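Local atomic coordinates of alkaline phosphatase D (Bacillus subtilis, PDB entry 2YEQ), a protein that hydrolyses phosphate esters as a secreted phosphatase and phosphodiesterase of the PhoD family, using an active site that contains iron and calcium. Residues 116-121 with 444-449; 323-328 with 373-378; 384-389 with 403-408; 451-456 with 472-477. All coordinates share one frame; numbering follows the deposited sequence.

Contact 1: 116-121 with 444-449; sequences QMTFAF and RCTVTP
Phe-119 and Cys-445 form a hydrogen-bonded pair of an antiparallel β-sheet contact, in which strands 117-121 and 444-448 run side by side within the large mixed sheet of the phosphatase domain, a calcineurin-like metallophosphoesterase fold. Strand 145-148 flanks the first strand and 451-459 the second. Four backbone bonds join Met-117 to Val-447 and Phe-119 to Cys-445, both pairs bonded in each direction; Cys-445 N, for example, reaches Phe-119 O at 2.8 Å. Thr-118 and Thr-446 lie side by side on the other face, where the extended chain of Gln-116 crosses the Thr-446 methyl, its CD 3.8 Å from CG2. Arg-444 also leaves from that face, and its guanidinium is bound to Asp-455 and Glu-141. On the face of Phe-119 and Cys-445, chi1 of 67° sets the Phe-119 CG between its own backbone N and carbonyl carbon, and the ring then turns one face to Cys-445. CB of Cys-445 stands 3.8 Å from the Phe-119 ring centroid, a CH-pi contact displaced toward the rim, while Val-447 CG2 approaches Phe-119 CE2 obliquely. An alanine in place of Phe-119 would probably open a gap beside Cys-445 CB and Val-447 CG2 in this packing. The cysteine sulfur also meets a second ring, lying in the plane of Phe-121 at its edge, with SG 3.8 Å from CE2.

Contact 2: 323-328 with 373-378; sequences AHWNVL and NVVVLT
Asn-373 meets Asn-326 through both backbone and side chain at the start of a parallel strand pair, 325-328 with 374-378, inside the seven-stranded mixed sheet of the phosphatase domain. Among the backbone bonds, Asn-326 N donates almost straight to Asn-373 O (2.8 Å, 177°). Asn-326 O then receives Val-375 N, Val-375 O receives Leu-328 N, and Leu-328 O receives Leu-377 N, the alternation of a parallel pair. Polar side chains add to this at one end. Chi1 of 69° sets Asn-373 CG between its own N and carbonyl carbon, close to Asn-326 ND2. Asn-326 ND2 donates to Asn-373 OD1 at 3.0 Å, the two amide planes standing 82° apart, and Asn-373 ND2 makes a weak bond to His-324 O. A water accepts from both ND2 groups and also lies near Ala-323 O, while Asn-326 OD1 is bound by Ser-321. Apolar contacts occupy the face of Val-327 and Val-375: Trp-325 CE3 lies 3.9 Å from Val-375 CG2, and Val-327 CG1 lies 4.0 Å from Leu-377 CG. The indole N-H of Trp-325 bonds to Thr-448. Polar bonds thus probably fix the rotation of both buried amides where the strands begin, whereas farther along the pair is held by backbone bonds and aliphatic packing.

Contact 3: 384-389 with 403-408; sequences SWASNL and AEFVGT
Trp-385 and Val-406 stand side by side on one face of an antiparallel strand pair, their side chains pointing the same way, with CB of Trp-385 3.8 Å from CB of Val-406. Placed beside its own backbone N (chi1 -54°), CG of Trp-385 carries an indole whose CD1 lies 3.8 Å from Val-406 CG1, an oblique approach. Phe-333, Trp-337 and Phe-436 all meet this indole edge-to-face. Farther along the same face Ser-387 and Glu-404 are paired, and a water spans them, 2.8 Å from Ser-387 OG and donating to Glu-404 OE1. The extended glutamate chain carries its carboxylate to Thr-378 and to the backbone N-H groups of Phe-334 and Ala-335, so the buried carboxylate is met by several donors, which would favour its ionised form. Leu-389 crosses Glu-404 obliquely, CD2 lying 4.0 Å from CB. On the other face Ala-386 CB touches Phe-405 CD1 obliquely at 4.2 Å, where Tyr-456 and Trp-452 also pack. Past the end of strand 403-406, Thr-408 N makes a weak bond to Ser-384 OG, and Thr-408 OG1 is held by Tyr-439 and Arg-440. Backbone bonds in both directions between Trp-385 and Val-406 and between Ser-387 and Glu-404 complete a β-hairpin in the seven-stranded sheet; the hairpin begins just after the iron ligand His-382.

Contact 4: 451-456 with 472-477; sequences QWKADY and RASFVY. With PE5 (3,6,9,12,15,18,21,24-octaoxahexacosan-1-ol), chain H.
Lys-453 runs out over Ser-474 and Val-476 of the neighbouring antiparallel strand to reach a bound polyether. Its CB lies 3.9 Å from Val-476 CG2, and CG, anti to the backbone N (chi1 175°), passes Ser-474 OG and Phe-475 O. CD continues alongside, 3.3 Å from Ser-474 OG. A bend at chi3 then directs CE to the polyether, 3.0 Å from its O1. NZ bonds to O1 at 2.6 Å and to O5, and weakly to O2, so three ether oxygens of the polyether gather round the ammonium. The two strands, 451-456 and 472-477, form a β-hairpin near one edge of the ten-stranded mixed sheet, with backbone bonds in both directions at Trp-452 with Tyr-477 and Ala-454 with Phe-475. Gln-451 NE2 donates to polyether O3 at 2.6 Å; an alanine in place of Gln-451 would probably leave that ether oxygen without its donor. Ser-474 OG donates to Asp-455 OD1 at 2.7 Å. On the opposite face, Tyr-456 and Phe-475 cross at about a right angle, CE1 4.0 Å from CD1.

From the N terminus, strand 117-122 opens a loop of more than three hundred residues that contact 1 closes at strand 440-448. Two contacts nest inside it in series: contact 2, joining 323-328 to 373-378, and then the hairpin of contact 3. The hairpin of contact 4 opens only after contact 1 has closed. Contacts 1 and 4 belong to one mixed sheet, linked where Thr-446 pairs with Lys-453; contacts 2 and 3 belong to the other, joined by Val-376 and Phe-405. The two sheets pack together through Trp-325, which bonds to Thr-448 and lies against Trp-452, and through Phe-121 and Tyr-456, which meet the 403-408 segment, as in the calcineurin-like β-sandwich.

Contact 1: 116-121 with 444-449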
loop_
_atom_site.group_PDB
_atom_site.type_symbol
_atom_site.label_atom_id
_atom_site.label_comp_id
_atom_site.label_asym_id
_atom_site.label_seq_id
_atom_site.Cartn_x
_atom_site.Cartn_y
_atom_site.Cartn_z
ATOM N N GLN A 116 11.699 4.216 -19.940
ATOM C CA GLN A 116 10.991 4.949 -18.892
ATOM C C GLN A 116 9.830 4.129 -18.306
ATOM O O GLN A 116 9.277 3.243 -18.967
ATOM C CB GLN A 116 10.474 6.275 -19.433
ATOM C CG GLN A 116 9.942 7.236 -18.389
ATOM C CD GLN A 116 9.578 8.600 -18.972
ATOM O OE1 GLN A 116 10.440 9.434 -19.199
ATOM N NE2 GLN A 116 8.290 8.838 -19.172
ATOM N N MET A 117 9.515 4.421 -17.050
ATOM C CA MET A 117 8.388 3.822 -16.347
ATOM C C MET A 117 7.815 4.905 -15.464
ATOM O O MET A 117 8.569 5.670 -14.842
ATOM C CB MET A 117 8.880 2.662 -15.470
ATOM C CG MET A 117 7.790 2.016 -14.641
ATOM S SD MET A 117 8.427 0.760 -13.546
ATOM C CE MET A 117 6.872 -0.049 -13.076
ATOM N N THR A 118 6.491 4.987 -15.397
ATOM C CA THR A 118 5.837 5.904 -14.476
ATOM C C THR A 118 4.793 5.123 -13.666
ATOM O O THR A 118 4.020 4.354 -14.233
ATOM C CB THR A 118 5.139 7.075 -15.221
ATOM O OG1 THR A 118 6.092 7.721 -16.078
ATOM C CG2 THR A 118 4.578 8.099 -14.244
ATOM N N PHE A 119 4.783 5.326 -12.356
ATOM C CA PHE A 119 3.826 4.619 -11.491
ATOM C C PHE A 119 3.505 5.526 -10.333
ATOM O O PHE A 119 4.150 6.563 -10.169
ATOM C CB PHE A 119 4.346 3.235 -11.080
ATOM C CG PHE A 119 5.552 3.247 -10.161
ATOM C CD1 PHE A 119 5.392 3.363 -8.799
ATOM C CD2 PHE A 119 6.839 3.098 -10.664
ATOM C CE1 PHE A 119 6.497 3.353 -7.929
ATOM C CE2 PHE A 119 7.945 3.074 -9.804
ATOM C CZ PHE A 119 7.754 3.202 -8.422
ATOM N N ALA A 120 2.461 5.187 -9.581
ATOM C CA ALA A 120 2.119 5.906 -8.382
ATOM C C ALA A 120 2.076 4.871 -7.254
ATOM O O ALA A 120 1.874 3.674 -7.522
ATOM C CB ALA A 120 0.757 6.588 -8.495
ATOM N N PHE A 121 2.282 5.334 -6.027
ATOM C CA PHE A 121 2.035 4.471 -4.857
ATOM C C PHE A 121 1.247 5.192 -3.795
ATOM O O PHE A 121 1.344 6.416 -3.613
ATOM C CB PHE A 121 3.312 3.776 -4.337
ATOM C CG PHE A 121 4.317 4.671 -3.709
ATOM C CD1 PHE A 121 4.289 4.915 -2.350
ATOM C CD2 PHE A 121 5.367 5.201 -4.465
ATOM C CE1 PHE A 121 5.257 5.680 -1.734
ATOM C CE2 PHE A 121 6.360 5.978 -3.855
ATOM C CZ PHE A 121 6.294 6.234 -2.496
ATOM N N ARG A 444 4.097 9.988 -7.077
ATOM C CA ARG A 444 4.253 9.550 -8.461
ATOM C C ARG A 444 5.734 9.420 -8.814
ATOM O O ARG A 444 6.500 10.368 -8.645
ATOM C CB ARG A 444 3.600 10.584 -9.401
ATOM C CG ARG A 444 3.673 10.218 -10.869
ATOM C CD ARG A 444 3.012 11.306 -11.738
ATOM N NE ARG A 444 3.749 12.552 -11.673
ATOM C CZ ARG A 444 3.264 13.772 -11.925
ATOM N NH1 ARG A 444 2.001 13.968 -12.282
ATOM N NH2 ARG A 444 4.066 14.820 -11.825
ATOM N N CYS A 445 6.135 8.261 -9.309
ATOM C CA CYS A 445 7.531 8.018 -9.621
ATOM C C CYS A 445 7.732 7.890 -11.141
ATOM O O CYS A 445 6.976 7.202 -11.817
ATOM C CB CYS A 445 8.040 6.774 -8.894
ATOM S SG CYS A 445 8.166 7.059 -7.076
ATOM N N THR A 446 8.784 8.540 -11.649
ATOM C CA THR A 446 9.188 8.419 -13.052
ATOM C C THR A 446 10.614 7.942 -13.108
ATOM O O THR A 446 11.508 8.563 -12.552
ATOM C CB THR A 446 9.078 9.764 -13.780
ATOM O OG1 THR A 446 7.750 10.279 -13.624
ATOM C CG2 THR A 446 9.386 9.589 -15.262
ATOM N N VAL A 447 10.818 6.799 -13.724
ATOM C CA VAL A 447 12.075 6.112 -13.647
ATOM C C VAL A 447 12.691 5.982 -15.021
ATOM O O VAL A 447 12.033 5.523 -15.948
ATOM C CB VAL A 447 11.886 4.699 -13.076
ATOM C CG1 VAL A 447 13.254 3.983 -12.922
ATOM C CG2 VAL A 447 11.113 4.785 -11.734
ATOM N N THR A 448 13.970 6.339 -15.115
ATOM C CA THR A 448 14.782 6.111 -16.299
ATOM C C THR A 448 16.050 5.407 -15.841
ATOM O O THR A 448 16.331 5.384 -14.651
ATOM C CB THR A 448 15.130 7.477 -16.992
ATOM O OG1 THR A 448 15.868 8.303 -16.090
ATOM C CG2 THR A 448 13.845 8.222 -17.377
ATOM N N PRO A 449 16.845 4.872 -16.769
ATOM C CA PRO A 449 18.030 4.102 -16.380
ATOM C C PRO A 449 19.009 4.810 -15.445
ATOM O O PRO A 449 19.615 4.143 -14.610
ATOM C CB PRO A 449 18.686 3.769 -17.720
ATOM C CG PRO A 449 17.542 3.683 -18.663
ATOM C CD PRO A 449 16.646 4.822 -18.230
#

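Contact 2: 323-328 with 373-378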
loop_
_atom_site.group_PDB
_atom_site.type_symbol
_atom_site.label_atom_id
_atom_site.label_comp_id
_atom_site.label_asym_id
_atom_site.label_seq_id
_atom_site.Cartn_x
_atom_site.Cartn_y
_atom_site.Cartn_z
ATOM N N ALA A 323 19.017 -5.370 -13.254
ATOM C CA ALA A 323 18.206 -4.215 -13.627
ATOM C C ALA A 323 18.897 -2.938 -13.228
ATOM O O ALA A 323 19.749 -2.954 -12.363
ATOM C CB ALA A 323 16.814 -4.292 -12.978
ATOM N N HIS A 324 18.517 -1.822 -13.853
ATOM C CA HIS A 324 19.038 -0.499 -13.477
ATOM C C HIS A 324 18.664 -0.061 -12.073
ATOM O O HIS A 324 19.375 0.752 -11.478
ATOM C CB HIS A 324 18.570 0.586 -14.453
ATOM C CG HIS A 324 19.196 0.472 -15.808
ATOM N ND1 HIS A 324 20.528 0.738 -16.033
ATOM C CD2 HIS A 324 18.685 0.073 -16.999
ATOM C CE1 HIS A 324 20.809 0.521 -17.308
ATOM N NE2 HIS A 324 19.710 0.108 -17.914
ATOM N N TRP A 325 17.539 -0.569 -11.554
ATOM C CA TRP A 325 17.083 -0.237 -10.207
ATOM C C TRP A 325 16.564 -1.484 -9.470
ATOM O O TRP A 325 16.022 -2.413 -10.081
ATOM C CB TRP A 325 15.967 0.794 -10.270
ATOM C CG TRP A 325 16.381 2.095 -10.902
ATOM C CD1 TRP A 325 16.226 2.459 -12.206
ATOM C CD2 TRP A 325 17.043 3.171 -10.264
ATOM N NE1 TRP A 325 16.740 3.720 -12.419
ATOM C CE2 TRP A 325 17.248 4.181 -11.238
ATOM C CE3 TRP A 325 17.484 3.393 -8.959
ATOM C CZ2 TRP A 325 17.882 5.376 -10.942
ATOM C CZ3 TRP A 325 18.088 4.567 -8.665
ATOM C CH2 TRP A 325 18.288 5.560 -9.652
ATOM N N ASN A 326 16.758 -1.492 -8.159
ATOM C CA ASN A 326 16.251 -2.564 -7.278
ATOM C C ASN A 326 15.337 -1.881 -6.300
ATOM O O ASN A 326 15.729 -0.919 -5.656
ATOM C CB ASN A 326 17.406 -3.236 -6.552
ATOM C CG ASN A 326 18.212 -4.099 -7.451
ATOM O OD1 ASN A 326 17.704 -5.065 -8.005
ATOM N ND2 ASN A 326 19.501 -3.768 -7.611
ATOM N N VAL A 327 14.083 -2.318 -6.252
ATOM C CA VAL A 327 13.054 -1.585 -5.507
ATOM C C VAL A 327 12.480 -2.501 -4.422
ATOM O O VAL A 327 12.243 -3.675 -4.689
ATOM C CB VAL A 327 11.937 -1.106 -6.445
ATOM C CG1 VAL A 327 10.871 -0.257 -5.687
ATOM C CG2 VAL A 327 12.549 -0.284 -7.620
ATOM N N LEU A 328 12.348 -1.955 -3.218
ATOM C CA LEU A 328 11.628 -2.593 -2.117
ATOM C C LEU A 328 10.292 -1.873 -1.930
ATOM O O LEU A 328 10.234 -0.777 -1.424
ATOM C CB LEU A 328 12.435 -2.530 -0.814
ATOM C CG LEU A 328 13.837 -3.138 -0.744
ATOM C CD1 LEU A 328 14.274 -3.286 0.753
ATOM C CD2 LEU A 328 13.881 -4.416 -1.507
ATOM N N ASN A 373 21.756 1.392 -6.306
ATOM C CA ASN A 373 20.511 1.584 -7.056
ATOM C C ASN A 373 19.224 1.068 -6.342
ATOM O O ASN A 373 18.278 0.577 -6.994
ATOM C CB ASN A 373 20.684 0.902 -8.397
ATOM C CG ASN A 373 20.736 -0.584 -8.288
ATOM O OD1 ASN A 373 20.873 -1.152 -7.194
ATOM N ND2 ASN A 373 20.642 -1.237 -9.413
ATOM N N VAL A 374 19.199 1.197 -5.018
ATOM C CA VAL A 374 18.138 0.624 -4.193
ATOM C C VAL A 374 17.184 1.721 -3.806
ATOM O O VAL A 374 17.569 2.716 -3.196
ATOM C CB VAL A 374 18.688 -0.031 -2.895
ATOM C CG1 VAL A 374 17.502 -0.544 -1.991
ATOM C CG2 VAL A 374 19.659 -1.162 -3.244
ATOM N N VAL A 375 15.918 1.544 -4.153
ATOM C CA VAL A 375 14.916 2.492 -3.749
ATOM C C VAL A 375 13.878 1.777 -2.886
ATOM O O VAL A 375 13.437 0.693 -3.230
ATOM C CB VAL A 375 14.231 3.123 -4.986
ATOM C CG1 VAL A 375 13.029 3.956 -4.566
ATOM C CG2 VAL A 375 15.284 3.966 -5.809
ATOM N N VAL A 376 13.487 2.420 -1.806
ATOM C CA VAL A 376 12.497 1.875 -0.871
ATOM C C VAL A 376 11.285 2.765 -0.905
ATOM O O VAL A 376 11.409 3.962 -0.739
ATOM C CB VAL A 376 13.067 1.811 0.573
ATOM C CG1 VAL A 376 12.023 1.198 1.542
ATOM C CG2 VAL A 376 14.357 0.973 0.583
ATOM N N LEU A 377 10.121 2.155 -1.141
ATOM C CA LEU A 377 8.825 2.802 -1.064
ATOM C C LEU A 377 8.105 2.353 0.205
ATOM O O LEU A 377 8.099 1.160 0.528
ATOM C CB LEU A 377 7.974 2.393 -2.279
ATOM C CG LEU A 377 8.637 2.318 -3.659
ATOM C CD1 LEU A 377 7.605 1.862 -4.698
ATOM C CD2 LEU A 377 9.271 3.652 -4.028
ATOM N N THR A 378 7.456 3.295 0.861
ATOM C CA THR A 378 6.923 3.137 2.203
ATOM C C THR A 378 5.594 3.872 2.391
ATOM O O THR A 378 5.364 4.889 1.763
ATOM C CB THR A 378 7.912 3.756 3.199
ATOM O OG1 THR A 378 9.178 3.150 3.017
ATOM C CG2 THR A 378 7.441 3.628 4.610
HETATM O O HOH W 1 20.930 -4.225 -10.209
#

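Contact 3: 384-389 with 403-408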
loop_
_atom_site.group_PDB
_atom_site.type_symbol
_atom_site.label_atom_id
_atom_site.label_comp_id
_atom_site.label_asym_id
_atom_site.label_seq_id
_atom_site.Cartn_x
_atom_site.Cartn_y
_atom_site.Cartn_z
ATOM N N SER A 384 4.469 12.565 4.307
ATOM C CA SER A 384 5.490 12.350 3.308
ATOM C C SER A 384 6.857 12.628 3.887
ATOM O O SER A 384 7.049 13.633 4.556
ATOM C CB SER A 384 5.265 13.297 2.114
ATOM O OG SER A 384 4.162 12.896 1.341
ATOM N N TRP A 385 7.799 11.751 3.579
ATOM C CA TRP A 385 9.206 11.936 3.912
ATOM C C TRP A 385 10.063 11.463 2.733
ATOM O O TRP A 385 9.618 10.688 1.898
ATOM C CB TRP A 385 9.608 11.119 5.159
ATOM C CG TRP A 385 8.803 11.325 6.410
ATOM C CD1 TRP A 385 7.590 10.776 6.695
ATOM C CD2 TRP A 385 9.185 12.064 7.578
ATOM N NE1 TRP A 385 7.175 11.147 7.945
ATOM C CE2 TRP A 385 8.135 11.924 8.523
ATOM C CE3 TRP A 385 10.304 12.841 7.919
ATOM C CZ2 TRP A 385 8.155 12.539 9.772
ATOM C CZ3 TRP A 385 10.319 13.462 9.164
ATOM C CH2 TRP A 385 9.248 13.298 10.081
ATOM N N ALA A 386 11.320 11.903 2.684
ATOM C CA ALA A 386 12.288 11.356 1.763
ATOM C C ALA A 386 13.665 11.369 2.433
ATOM O O ALA A 386 13.979 12.322 3.148
ATOM C CB ALA A 386 12.315 12.158 0.442
ATOM N N SER A 387 14.433 10.311 2.217
ATOM C CA SER A 387 15.736 10.126 2.865
ATOM C C SER A 387 16.753 9.593 1.908
ATOM O O SER A 387 16.476 8.687 1.106
ATOM C CB SER A 387 15.662 9.101 4.036
ATOM O OG SER A 387 14.931 9.638 5.116
ATOM N N ASN A 388 17.981 10.087 2.050
ATOM C CA ASN A 388 19.136 9.373 1.542
ATOM C C ASN A 388 19.383 8.134 2.423
ATOM O O ASN A 388 19.340 8.224 3.652
ATOM C CB ASN A 388 20.381 10.294 1.599
ATOM C CG ASN A 388 20.304 11.449 0.590
ATOM O OD1 ASN A 388 20.634 12.612 0.895
ATOM N ND2 ASN A 388 19.841 11.127 -0.605
ATOM N N LEU A 389 19.653 7.002 1.797
ATOM C CA LEU A 389 20.020 5.776 2.511
ATOM C C LEU A 389 21.535 5.564 2.441
ATOM O O LEU A 389 22.077 5.312 1.356
ATOM C CB LEU A 389 19.318 4.563 1.890
ATOM C CG LEU A 389 17.775 4.617 1.955
ATOM C CD1 LEU A 389 17.188 3.357 1.314
ATOM C CD2 LEU A 389 17.284 4.799 3.394
ATOM N N ALA A 403 17.810 5.476 -1.862
ATOM C CA ALA A 403 16.901 6.469 -1.315
ATOM C C ALA A 403 15.600 5.805 -0.848
ATOM O O ALA A 403 15.234 4.752 -1.357
ATOM C CB ALA A 403 16.558 7.526 -2.371
ATOM N N GLU A 404 14.935 6.449 0.100
ATOM C CA GLU A 404 13.603 6.044 0.556
ATOM C C GLU A 404 12.603 7.152 0.289
ATOM O O GLU A 404 12.826 8.291 0.666
ATOM C CB GLU A 404 13.589 5.736 2.071
ATOM C CG GLU A 404 12.209 5.244 2.542
ATOM C CD GLU A 404 12.096 4.884 4.035
ATOM O OE1 GLU A 404 12.883 5.401 4.882
ATOM O OE2 GLU A 404 11.137 4.120 4.351
ATOM N N PHE A 405 11.481 6.792 -0.340
ATOM C CA PHE A 405 10.347 7.684 -0.492
ATOM C C PHE A 405 9.186 7.159 0.331
ATOM O O PHE A 405 8.611 6.109 0.008
ATOM C CB PHE A 405 9.963 7.742 -1.980
ATOM C CG PHE A 405 11.103 8.200 -2.844
ATOM C CD1 PHE A 405 11.567 9.500 -2.729
ATOM C CD2 PHE A 405 11.748 7.342 -3.686
ATOM C CE1 PHE A 405 12.663 9.948 -3.485
ATOM C CE2 PHE A 405 12.879 7.790 -4.465
ATOM C CZ PHE A 405 13.309 9.094 -4.338
ATOM N N VAL A 406 8.857 7.893 1.379
ATOM C CA VAL A 406 7.764 7.572 2.263
ATOM C C VAL A 406 6.570 8.388 1.812
ATOM O O VAL A 406 6.579 9.608 1.839
ATOM C CB VAL A 406 8.083 7.939 3.728
ATOM C CG1 VAL A 406 6.913 7.579 4.674
ATOM C CG2 VAL A 406 9.419 7.256 4.175
ATOM N N GLY A 407 5.530 7.718 1.376
ATOM C CA GLY A 407 4.332 8.429 0.972
ATOM C C GLY A 407 3.380 8.757 2.074
ATOM O O GLY A 407 3.147 7.953 2.983
ATOM N N THR A 408 2.794 9.945 1.983
ATOM C CA THR A 408 1.678 10.318 2.829
ATOM C C THR A 408 0.466 9.382 2.637
ATOM O O THR A 408 0.447 8.523 1.764
ATOM C CB THR A 408 1.279 11.746 2.516
ATOM O OG1 THR A 408 0.325 12.222 3.463
ATOM C CG2 THR A 408 0.775 11.879 1.061
HETATM O O HOH W 2 12.667 8.040 5.011
#

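Contact 4: 451-456 with 472-477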
loop_
_atom_site.group_PDB
_atom_site.type_symbol
_atom_site.label_atom_id
_atom_site.label_comp_id
_atom_site.label_asym_id
_atom_site.label_seq_id
_atom_site.Cartn_x
_atom_site.Cartn_y
_atom_site.Cartn_z
ATOM N N GLN A 451 18.230 7.851 -13.702
ATOM C CA GLN A 451 17.572 8.766 -12.813
ATOM C C GLN A 451 16.212 8.277 -12.285
ATOM O O GLN A 451 15.387 7.774 -13.052
ATOM C CB GLN A 451 17.365 10.044 -13.562
ATOM C CG GLN A 451 16.871 11.134 -12.729
ATOM C CD GLN A 451 16.717 12.408 -13.530
ATOM O OE1 GLN A 451 17.709 13.073 -13.872
ATOM N NE2 GLN A 451 15.469 12.743 -13.863
ATOM N N TRP A 452 15.979 8.500 -10.996
ATOM C CA TRP A 452 14.687 8.219 -10.357
ATOM C C TRP A 452 14.127 9.531 -9.887
ATOM O O TRP A 452 14.756 10.227 -9.102
ATOM C CB TRP A 452 14.862 7.292 -9.154
ATOM C CG TRP A 452 13.552 6.793 -8.569
ATOM C CD1 TRP A 452 12.611 7.519 -7.925
ATOM C CD2 TRP A 452 13.074 5.455 -8.616
ATOM N NE1 TRP A 452 11.542 6.709 -7.566
ATOM C CE2 TRP A 452 11.821 5.430 -7.966
ATOM C CE3 TRP A 452 13.570 4.276 -9.157
ATOM C CZ2 TRP A 452 11.068 4.267 -7.843
ATOM C CZ3 TRP A 452 12.817 3.097 -9.008
ATOM C CH2 TRP A 452 11.580 3.117 -8.369
ATOM N N LYS A 453 12.930 9.866 -10.337
ATOM C CA LYS A 453 12.253 11.050 -9.849
ATOM C C LYS A 453 10.981 10.678 -9.085
ATOM O O LYS A 453 10.206 9.841 -9.556
ATOM C CB LYS A 453 11.884 11.973 -11.007
ATOM C CG LYS A 453 11.073 13.179 -10.573
ATOM C CD LYS A 453 11.275 14.389 -11.493
ATOM C CE LYS A 453 10.879 14.103 -12.882
ATOM N NZ LYS A 453 10.783 15.366 -13.740
ATOM N N ALA A 454 10.797 11.314 -7.937
ATOM C CA ALA A 454 9.614 11.166 -7.107
ATOM C C ALA A 454 8.949 12.510 -6.986
ATOM O O ALA A 454 9.574 13.469 -6.530
ATOM C CB ALA A 454 10.000 10.639 -5.701
ATOM N N ASP A 455 7.679 12.578 -7.389
ATOM C CA ASP A 455 6.827 13.734 -7.167
ATOM C C ASP A 455 5.806 13.470 -6.063
ATOM O O ASP A 455 5.059 12.490 -6.140
ATOM C CB ASP A 455 6.042 14.046 -8.455
ATOM C CG ASP A 455 6.955 14.364 -9.666
ATOM O OD1 ASP A 455 8.044 14.940 -9.475
ATOM O OD2 ASP A 455 6.570 14.032 -10.812
ATOM N N TYR A 456 5.731 14.364 -5.079
ATOM C CA TYR A 456 4.769 14.256 -4.002
ATOM C C TYR A 456 3.531 15.045 -4.369
ATOM O O TYR A 456 3.547 16.273 -4.421
ATOM C CB TYR A 456 5.371 14.738 -2.682
ATOM C CG TYR A 456 6.440 13.781 -2.172
ATOM C CD1 TYR A 456 7.748 13.798 -2.701
ATOM C CD2 TYR A 456 6.148 12.840 -1.189
ATOM C CE1 TYR A 456 8.729 12.895 -2.243
ATOM C CE2 TYR A 456 7.121 11.945 -0.723
ATOM C CZ TYR A 456 8.399 11.968 -1.252
ATOM O OH TYR A 456 9.348 11.071 -0.774
ATOM N N ARG A 472 3.901 19.091 -4.459
ATOM C CA ARG A 472 4.514 19.838 -3.359
ATOM C C ARG A 472 6.016 19.936 -3.559
ATOM O O ARG A 472 6.654 20.947 -3.249
ATOM C CB ARG A 472 4.246 19.161 -1.987
ATOM C CG ARG A 472 5.006 19.795 -0.808
ATOM C CD ARG A 472 4.502 21.164 -0.578
ATOM N NE ARG A 472 5.160 21.921 0.473
ATOM C CZ ARG A 472 6.353 22.507 0.375
ATOM N NH1 ARG A 472 7.106 22.378 -0.715
ATOM N NH2 ARG A 472 6.806 23.216 1.390
ATOM N N ALA A 473 6.588 18.858 -4.045
ATOM C CA ALA A 473 7.997 18.790 -4.188
ATOM C C ALA A 473 8.330 17.617 -5.038
ATOM O O ALA A 473 7.572 16.624 -5.108
ATOM C CB ALA A 473 8.680 18.684 -2.811
ATOM N N SER A 474 9.479 17.737 -5.687
ATOM C CA SER A 474 9.984 16.720 -6.567
ATOM C C SER A 474 11.469 16.513 -6.277
ATOM O O SER A 474 12.224 17.501 -6.102
ATOM C CB SER A 474 9.755 17.137 -8.023
ATOM O OG SER A 474 10.341 16.187 -8.919
ATOM N N PHE A 475 11.883 15.245 -6.221
ATOM C CA PHE A 475 13.272 14.870 -5.924
ATOM C C PHE A 475 13.751 13.942 -6.980
ATOM O O PHE A 475 12.985 13.118 -7.492
ATOM C CB PHE A 475 13.386 14.215 -4.529
ATOM C CG PHE A 475 13.078 15.152 -3.400
ATOM C CD1 PHE A 475 11.785 15.302 -2.938
ATOM C CD2 PHE A 475 14.080 15.881 -2.799
ATOM C CE1 PHE A 475 11.500 16.179 -1.919
ATOM C CE2 PHE A 475 13.803 16.740 -1.766
ATOM C CZ PHE A 475 12.515 16.913 -1.337
ATOM N N VAL A 476 15.019 14.084 -7.351
ATOM C CA VAL A 476 15.655 13.140 -8.230
ATOM C C VAL A 476 16.868 12.482 -7.555
ATOM O O VAL A 476 17.574 13.128 -6.800
ATOM C CB VAL A 476 16.105 13.850 -9.525
ATOM C CG1 VAL A 476 16.945 12.920 -10.353
ATOM C CG2 VAL A 476 14.906 14.296 -10.310
ATOM N N TYR A 477 17.093 11.198 -7.837
ATOM C CA TYR A 477 18.268 10.486 -7.349
ATOM C C TYR A 477 18.973 9.948 -8.557
ATOM O O TYR A 477 18.353 9.330 -9.423
ATOM C CB TYR A 477 17.892 9.355 -6.360
ATOM C CG TYR A 477 19.040 8.441 -5.963
ATOM C CD1 TYR A 477 20.083 8.897 -5.177
ATOM C CD2 TYR A 477 19.091 7.129 -6.399
ATOM C CE1 TYR A 477 21.156 8.053 -4.821
ATOM C CE2 TYR A 477 20.141 6.275 -6.030
ATOM C CZ TYR A 477 21.162 6.747 -5.236
ATOM O OH TYR A 477 22.202 5.910 -4.904
HETATM C C48 PE5 H . 6.900 14.642 -13.853
HETATM C C50 PE5 H . 7.580 14.824 -15.201
HETATM O O1 PE5 H . 8.910 14.293 -15.139
HETATM C C1 PE5 H . 9.344 13.568 -16.293
HETATM C C2 PE5 H . 10.600 12.745 -15.998
HETATM O O2 PE5 H . 11.774 13.484 -16.331
HETATM C C3 PE5 H . 12.998 13.091 -15.697
HETATM C C4 PE5 H . 14.043 14.177 -15.953
HETATM O O3 PE5 H . 14.352 14.922 -14.763
HETATM C C5 PE5 H . 13.913 16.277 -14.854
HETATM C C6 PE5 H . 14.219 17.113 -13.631
HETATM O O4 PE5 H . 13.290 18.202 -13.569
HETATM C C7 PE5 H . 12.194 17.949 -12.701
HETATM C C8 PE5 H . 11.044 18.913 -12.873
HETATM O O5 PE5 H . 9.817 18.236 -12.561
HETATM C C9 PE5 H . 9.393 18.537 -11.235
#